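Long-range contact in phosphoribosylaminoimidazole carboxylase, ATPase subunit (Thermotoga maritima, PDB 3AX6), which probably catalyses the ATP-dependent carboxylation of 5-aminoimidazole ribonucleotide with bicarbonate to N5-carboxyaminoimidazole ribonucleotide in purine biosynthesis: residues 127-140 with 158-171. Sequence-based numbering, arbitrary orientation.
Sequences DVREFGFPVVQKAR and LENAIKGETYLEEF. With ADP (adenosine-5'-diphosphate), chain E.
K138 and E169 meet on the nucleotide-facing side of an antiparallel pair, strands 135-139 and 166-170, the central strands of the four-stranded sheet in this ATP-grasp domain. Backbone bonds pair V136 with E169 and K138 with Y167. K138, extended, passes obliquely by the CE1-CZ-OH end of Y167, its CD 3.1 Å from the phenol OH, and brings NZ to ADP N7 and O1A. NZ also forms a salt bridge with E169 OE2, approached from above the carboxylate plane at 3.1 Å; a carboxylate suits this place because OE2 also accepts a hydrogen bond from ADP N6. F171 lays one ring face over ADP C2 while V136 CG2 touches the edge of the F171 ring.

The other face is apolar round L168, whose branched end can touch V128 of helix 124-129, F131 and V135 together: CD2 presses on V128 CG1 at 3.4 Å. Beside it Q137, with CG anti to the backbone N (chi1 176°), joins strand to loop: NE2 donates to T166 OG1 (2.9 Å), OE1 accepts from I162 N (2.6 Å). A leucine in its place would probably leave I162 N without this acceptor, untying its loop from strand 135-139. I162 N lies 27° off the Q137 carbonyl plane.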
loop_
_atom_site.group_PDB
_atom_site.type_symbol
_atom_site.label_atom_id
_atom_site.label_comp_id
_atom_site.label_asym_id
_atom_site.label_seq_id
_atom_site.Cartn_x
_atom_site.Cartn_y
_atom_site.Cartn_z
ATOM N N ASP A 127 34.685 14.177 35.312
ATOM C CA ASP A 127 34.311 14.549 33.952
ATOM C C ASP A 127 33.127 15.508 33.890
ATOM O O ASP A 127 33.181 16.515 33.184
ATOM C CB ASP A 127 34.006 13.303 33.114
ATOM C CG ASP A 127 35.257 12.526 32.746
ATOM O OD1 ASP A 127 36.266 13.157 32.370
ATOM O OD2 ASP A 127 35.226 11.282 32.817
ATOM N N VAL A 128 32.058 15.201 34.617
ATOM C CA VAL A 128 30.889 16.073 34.616
ATOM C C VAL A 128 31.298 17.469 35.065
ATOM O O VAL A 128 30.839 18.465 34.507
ATOM C CB VAL A 128 29.775 15.552 35.559
ATOM C CG1 VAL A 128 29.197 14.257 35.025
ATOM C CG2 VAL A 128 30.326 15.337 36.952
ATOM N N ARG A 129 32.175 17.526 36.068
ATOM C CA ARG A 129 32.666 18.786 36.621
ATOM C C ARG A 129 33.240 19.704 35.546
ATOM O O ARG A 129 32.868 20.871 35.460
ATOM C CB ARG A 129 33.749 18.522 37.670
ATOM C CG ARG A 129 33.328 17.644 38.840
ATOM C CD ARG A 129 33.104 18.434 40.114
ATOM N NE ARG A 129 31.835 19.150 40.103
ATOM C CZ ARG A 129 31.454 20.000 41.050
ATOM N NH1 ARG A 129 30.280 20.609 40.968
ATOM N NH2 ARG A 129 32.255 20.247 42.078
ATOM N N GLU A 130 34.150 19.182 34.729
ATOM C CA GLU A 130 34.756 19.996 33.681
ATOM C C GLU A 130 33.746 20.327 32.592
ATOM O O GLU A 130 34.060 21.027 31.627
ATOM C CB GLU A 130 35.966 19.283 33.070
ATOM C CG GLU A 130 35.639 18.133 32.129
ATOM C CD GLU A 130 36.891 17.447 31.599
ATOM O OE1 GLU A 130 36.760 16.540 30.751
ATOM O OE2 GLU A 130 38.004 17.814 32.034
ATOM N N PHE A 131 32.529 19.817 32.754
ATOM C CA PHE A 131 31.458 20.061 31.796
ATOM C C PHE A 131 30.499 21.104 32.364
ATOM O O PHE A 131 29.987 21.953 31.635
ATOM C CB PHE A 131 30.704 18.758 31.506
ATOM C CG PHE A 131 30.718 18.356 30.056
ATOM C CD1 PHE A 131 30.067 19.128 29.099
ATOM C CD2 PHE A 131 31.374 17.200 29.649
ATOM C CE1 PHE A 131 30.071 18.752 27.757
ATOM C CE2 PHE A 131 31.386 16.815 28.314
ATOM C CZ PHE A 131 30.731 17.592 27.364
ATOM N N GLY A 132 30.263 21.030 33.671
ATOM C CA GLY A 132 29.368 21.971 34.313
ATOM C C GLY A 132 27.916 21.536 34.280
ATOM O O GLY A 132 27.465 20.898 33.331
ATOM N N PHE A 133 27.177 21.890 35.322
ATOM C CA PHE A 133 25.770 21.536 35.419
ATOM C C PHE A 133 24.877 22.540 34.683
ATOM O O PHE A 133 25.109 23.752 34.730
ATOM C CB PHE A 133 25.350 21.454 36.891
ATOM C CG PHE A 133 26.150 20.470 37.703
ATOM C CD1 PHE A 133 27.145 20.908 38.571
ATOM C CD2 PHE A 133 25.900 19.099 37.607
ATOM C CE1 PHE A 133 27.878 19.999 39.336
ATOM C CE2 PHE A 133 26.629 18.183 38.366
ATOM C CZ PHE A 133 27.617 18.634 39.231
ATOM N N PRO A 134 23.836 22.045 33.993
ATOM C CA PRO A 134 23.500 20.626 33.895
ATOM C C PRO A 134 24.223 19.995 32.719
ATOM O O PRO A 134 24.684 20.697 31.817
ATOM C CB PRO A 134 22.001 20.656 33.675
ATOM C CG PRO A 134 21.863 21.835 32.754
ATOM C CD PRO A 134 22.757 22.870 33.421
ATOM N N VAL A 135 24.324 18.671 32.735
ATOM C CA VAL A 135 24.967 17.944 31.647
ATOM C C VAL A 135 24.169 16.666 31.382
ATOM O O VAL A 135 23.545 16.111 32.285
ATOM C CB VAL A 135 26.439 17.601 31.978
ATOM C CG1 VAL A 135 26.509 16.554 33.067
ATOM C CG2 VAL A 135 27.145 17.130 30.726
ATOM N N VAL A 136 24.178 16.211 30.135
ATOM C CA VAL A 136 23.430 15.017 29.765
ATOM C C VAL A 136 24.305 13.776 29.661
ATOM O O VAL A 136 25.330 13.780 28.978
ATOM C CB VAL A 136 22.708 15.219 28.424
ATOM C CG1 VAL A 136 21.775 14.051 28.152
ATOM C CG2 VAL A 136 21.941 16.519 28.445
ATOM N N GLN A 137 23.895 12.718 30.353
ATOM C CA GLN A 137 24.614 11.451 30.329
ATOM C C GLN A 137 23.813 10.435 29.504
ATOM O O GLN A 137 22.590 10.338 29.629
ATOM C CB GLN A 137 24.823 10.911 31.752
ATOM C CG GLN A 137 25.492 9.536 31.773
ATOM C CD GLN A 137 25.516 8.888 33.147
ATOM O OE1 GLN A 137 24.499 8.820 33.835
ATOM N NE2 GLN A 137 26.684 8.390 33.543
ATOM N N LYS A 138 24.512 9.686 28.660
ATOM C CA LYS A 138 23.869 8.697 27.811
ATOM C C LYS A 138 24.618 7.380 27.818
ATOM O O LYS A 138 25.845 7.357 27.799
ATOM C CB LYS A 138 23.791 9.210 26.372
ATOM C CG LYS A 138 22.937 10.450 26.200
ATOM C CD LYS A 138 22.854 10.864 24.742
ATOM C CE LYS A 138 21.730 11.854 24.534
ATOM N NZ LYS A 138 21.600 12.258 23.116
ATOM N N ALA A 139 23.873 6.283 27.845
ATOM C CA ALA A 139 24.490 4.965 27.815
ATOM C C ALA A 139 25.105 4.798 26.426
ATOM O O ALA A 139 24.548 5.281 25.437
ATOM C CB ALA A 139 23.445 3.889 28.061
ATOM N N ARG A 140 26.257 4.136 26.347
ATOM C CA ARG A 140 26.902 3.923 25.057
ATOM C C ARG A 140 26.082 2.950 24.224
ATOM O O ARG A 140 25.876 3.164 23.030
ATOM C CB ARG A 140 28.309 3.358 25.235
ATOM C CG ARG A 140 29.283 4.313 25.870
ATOM C CD ARG A 140 30.690 3.740 25.847
ATOM N NE ARG A 140 31.191 3.594 24.483
ATOM C CZ ARG A 140 32.453 3.308 24.176
ATOM N NH1 ARG A 140 33.350 3.130 25.139
ATOM N NH2 ARG A 140 32.825 3.212 22.906
ATOM N N LEU A 158 24.606 12.551 40.750
ATOM C CA LEU A 158 25.704 11.643 40.438
ATOM C C LEU A 158 25.507 10.271 41.093
ATOM O O LEU A 158 26.096 9.275 40.658
ATOM C CB LEU A 158 27.039 12.247 40.871
ATOM C CG LEU A 158 27.487 13.496 40.105
ATOM C CD1 LEU A 158 28.893 13.875 40.537
ATOM C CD2 LEU A 158 27.455 13.231 38.607
ATOM N N GLU A 159 24.673 10.221 42.130
ATOM C CA GLU A 159 24.394 8.973 42.839
ATOM C C GLU A 159 23.458 8.082 42.042
ATOM O O GLU A 159 23.567 6.854 42.085
ATOM C CB GLU A 159 23.765 9.257 44.206
ATOM C CG GLU A 159 24.766 9.413 45.341
ATOM C CD GLU A 159 25.588 8.154 45.569
ATOM O OE1 GLU A 159 26.472 7.850 44.739
ATOM O OE2 GLU A 159 25.344 7.460 46.577
ATOM N N ASN A 160 22.539 8.712 41.315
ATOM C CA ASN A 160 21.561 7.998 40.502
ATOM C C ASN A 160 21.986 7.995 39.033
ATOM O O ASN A 160 21.175 7.750 38.138
ATOM C CB ASN A 160 20.191 8.663 40.644
ATOM C CG ASN A 160 19.817 8.922 42.095
ATOM O OD1 ASN A 160 20.564 9.567 42.834
ATOM N ND2 ASN A 160 18.654 8.424 42.509
ATOM N N ALA A 161 23.263 8.271 38.792
ATOM C CA ALA A 161 23.791 8.304 37.437
ATOM C C ALA A 161 23.717 6.928 36.792
ATOM O O ALA A 161 23.571 5.915 37.478
ATOM C CB ALA A 161 25.228 8.797 37.450
ATOM N N ILE A 162 23.815 6.902 35.468
ATOM C CA ILE A 162 23.759 5.661 34.709
ATOM C C ILE A 162 25.012 4.839 34.974
ATOM O O ILE A 162 26.128 5.342 34.869
ATOM C CB ILE A 162 23.658 5.943 33.187
ATOM C CG1 ILE A 162 22.391 6.751 32.886
ATOM C CG2 ILE A 162 23.640 4.633 32.412
ATOM C CD1 ILE A 162 22.256 7.167 31.427
ATOM N N LYS A 163 24.826 3.569 35.318
ATOM C CA LYS A 163 25.957 2.696 35.593
ATOM C C LYS A 163 26.492 2.085 34.300
ATOM O O LYS A 163 25.751 1.902 33.332
ATOM C CB LYS A 163 25.551 1.580 36.560
ATOM C CG LYS A 163 24.852 2.057 37.828
ATOM C CD LYS A 163 25.677 3.081 38.592
ATOM C CE LYS A 163 24.884 3.657 39.761
ATOM N NZ LYS A 163 25.579 4.800 40.430
ATOM N N GLY A 164 27.785 1.782 34.295
ATOM C CA GLY A 164 28.398 1.183 33.126
ATOM C C GLY A 164 29.179 2.165 32.279
ATOM O O GLY A 164 29.736 3.136 32.785
ATOM N N GLU A 165 29.222 1.902 30.980
ATOM C CA GLU A 165 29.935 2.760 30.051
ATOM C C GLU A 165 28.974 3.741 29.410
ATOM O O GLU A 165 28.091 3.363 28.641
ATOM C CB GLU A 165 30.611 1.914 28.982
ATOM C CG GLU A 165 31.616 0.951 29.551
ATOM C CD GLU A 165 32.096 -0.039 28.528
ATOM O OE1 GLU A 165 32.923 -0.903 28.885
ATOM O OE2 GLU A 165 31.644 0.044 27.366
ATOM N N THR A 166 29.148 5.009 29.746
ATOM C CA THR A 166 28.303 6.060 29.220
ATOM C C THR A 166 29.222 7.158 28.741
ATOM O O THR A 166 30.433 7.074 28.909
ATOM C CB THR A 166 27.401 6.657 30.316
ATOM O OG1 THR A 166 28.213 7.357 31.267
ATOM C CG2 THR A 166 26.624 5.560 31.032
ATOM N N TYR A 167 28.645 8.177 28.126
ATOM C CA TYR A 167 29.420 9.316 27.677
ATOM C C TYR A 167 28.590 10.527 28.057
ATOM O O TYR A 167 27.423 10.398 28.418
ATOM C CB TYR A 167 29.687 9.270 26.164
ATOM C CG TYR A 167 28.473 9.449 25.275
ATOM C CD1 TYR A 167 27.535 8.426 25.112
ATOM C CD2 TYR A 167 28.266 10.644 24.585
ATOM C CE1 TYR A 167 26.421 8.591 24.280
ATOM C CE2 TYR A 167 27.155 10.818 23.753
ATOM C CZ TYR A 167 26.239 9.790 23.605
ATOM O OH TYR A 167 25.145 9.970 22.786
ATOM N N LEU A 168 29.199 11.700 28.001
ATOM C CA LEU A 168 28.509 12.928 28.351
ATOM C C LEU A 168 28.397 13.845 27.144
ATOM O O LEU A 168 29.196 13.763 26.208
ATOM C CB LEU A 168 29.287 13.659 29.450
ATOM C CG LEU A 168 28.936 13.512 30.928
ATOM C CD1 LEU A 168 28.762 12.069 31.324
ATOM C CD2 LEU A 168 30.047 14.159 31.737
ATOM N N GLU A 169 27.391 14.706 27.158
ATOM C CA GLU A 169 27.237 15.690 26.101
ATOM C C GLU A 169 26.552 16.923 26.672
ATOM O O GLU A 169 25.797 16.842 27.646
ATOM C CB GLU A 169 26.489 15.124 24.881
ATOM C CG GLU A 169 25.031 14.765 25.041
ATOM C CD GLU A 169 24.439 14.250 23.727
ATOM O OE1 GLU A 169 25.001 13.292 23.156
ATOM O OE2 GLU A 169 23.420 14.800 23.256
ATOM N N GLU A 170 26.852 18.072 26.081
ATOM C CA GLU A 170 26.300 19.334 26.546
ATOM C C GLU A 170 24.786 19.367 26.432
ATOM O O GLU A 170 24.208 18.742 25.541
ATOM C CB GLU A 170 26.899 20.492 25.750
ATOM C CG GLU A 170 26.498 20.507 24.286
ATOM C CD GLU A 170 27.017 21.731 23.566
ATOM O OE1 GLU A 170 26.776 22.850 24.069
ATOM O OE2 GLU A 170 27.658 21.576 22.501
ATOM N N PHE A 171 24.154 20.102 27.341
ATOM C CA PHE A 171 22.707 20.231 27.333
ATOM C C PHE A 171 22.303 21.170 26.206
ATOM O O PHE A 171 22.782 22.299 26.127
ATOM C CB PHE A 171 22.195 20.795 28.655
ATOM C CG PHE A 171 20.703 20.841 28.740
ATOM C CD1 PHE A 171 19.977 19.694 29.030
ATOM C CD2 PHE A 171 20.016 22.020 28.474
ATOM C CE1 PHE A 171 18.581 19.717 29.052
ATOM C CE2 PHE A 171 18.623 22.057 28.493
ATOM C CZ PHE A 171 17.902 20.903 28.782
HETATM P PB ADP E . 16.612 7.625 23.123
HETATM O O1B ADP E . 16.101 7.988 21.771
HETATM O O2B ADP E . 15.368 7.575 24.160
HETATM O O3B ADP E . 17.361 6.121 23.030
HETATM P PA ADP E . 17.645 10.210 23.048
HETATM O O1A ADP E . 19.002 10.596 22.590
HETATM O O2A ADP E . 16.624 10.323 21.793
HETATM O O3A ADP E . 17.734 8.691 23.684
HETATM O "O5'" ADP E . 17.213 11.213 24.256
HETATM C "C5'" ADP E . 15.778 11.281 24.313
HETATM C "C4'" ADP E . 15.316 12.721 24.558
HETATM O "O4'" ADP E . 16.197 13.399 25.512
HETATM C "C3'" ADP E . 15.348 13.552 23.263
HETATM O "O3'" ADP E . 14.141 13.413 22.499
HETATM C "C2'" ADP E . 15.590 14.969 23.779
HETATM O "O2'" ADP E . 14.357 15.633 24.067
HETATM C "C1'" ADP E . 16.458 14.755 25.034
HETATM N N9 ADP E . 17.892 14.974 24.750
HETATM C C8 ADP E . 18.764 14.104 24.140
HETATM N N7 ADP E . 19.947 14.633 24.049
HETATM C C5 ADP E . 19.925 15.870 24.591
HETATM C C6 ADP E . 20.882 16.905 24.777
HETATM N N6 ADP E . 22.179 16.740 24.350
HETATM N N1 ADP E . 20.497 18.052 25.379
HETATM C C2 ADP E . 19.242 18.235 25.800
HETATM N N3 ADP E . 18.312 17.289 25.643
HETATM C C4 ADP E . 18.605 16.108 25.051
HETATM O O HOH W 1 25.981 20.985 29.413
HETATM O O HOH W 2 22.496 10.302 21.315
#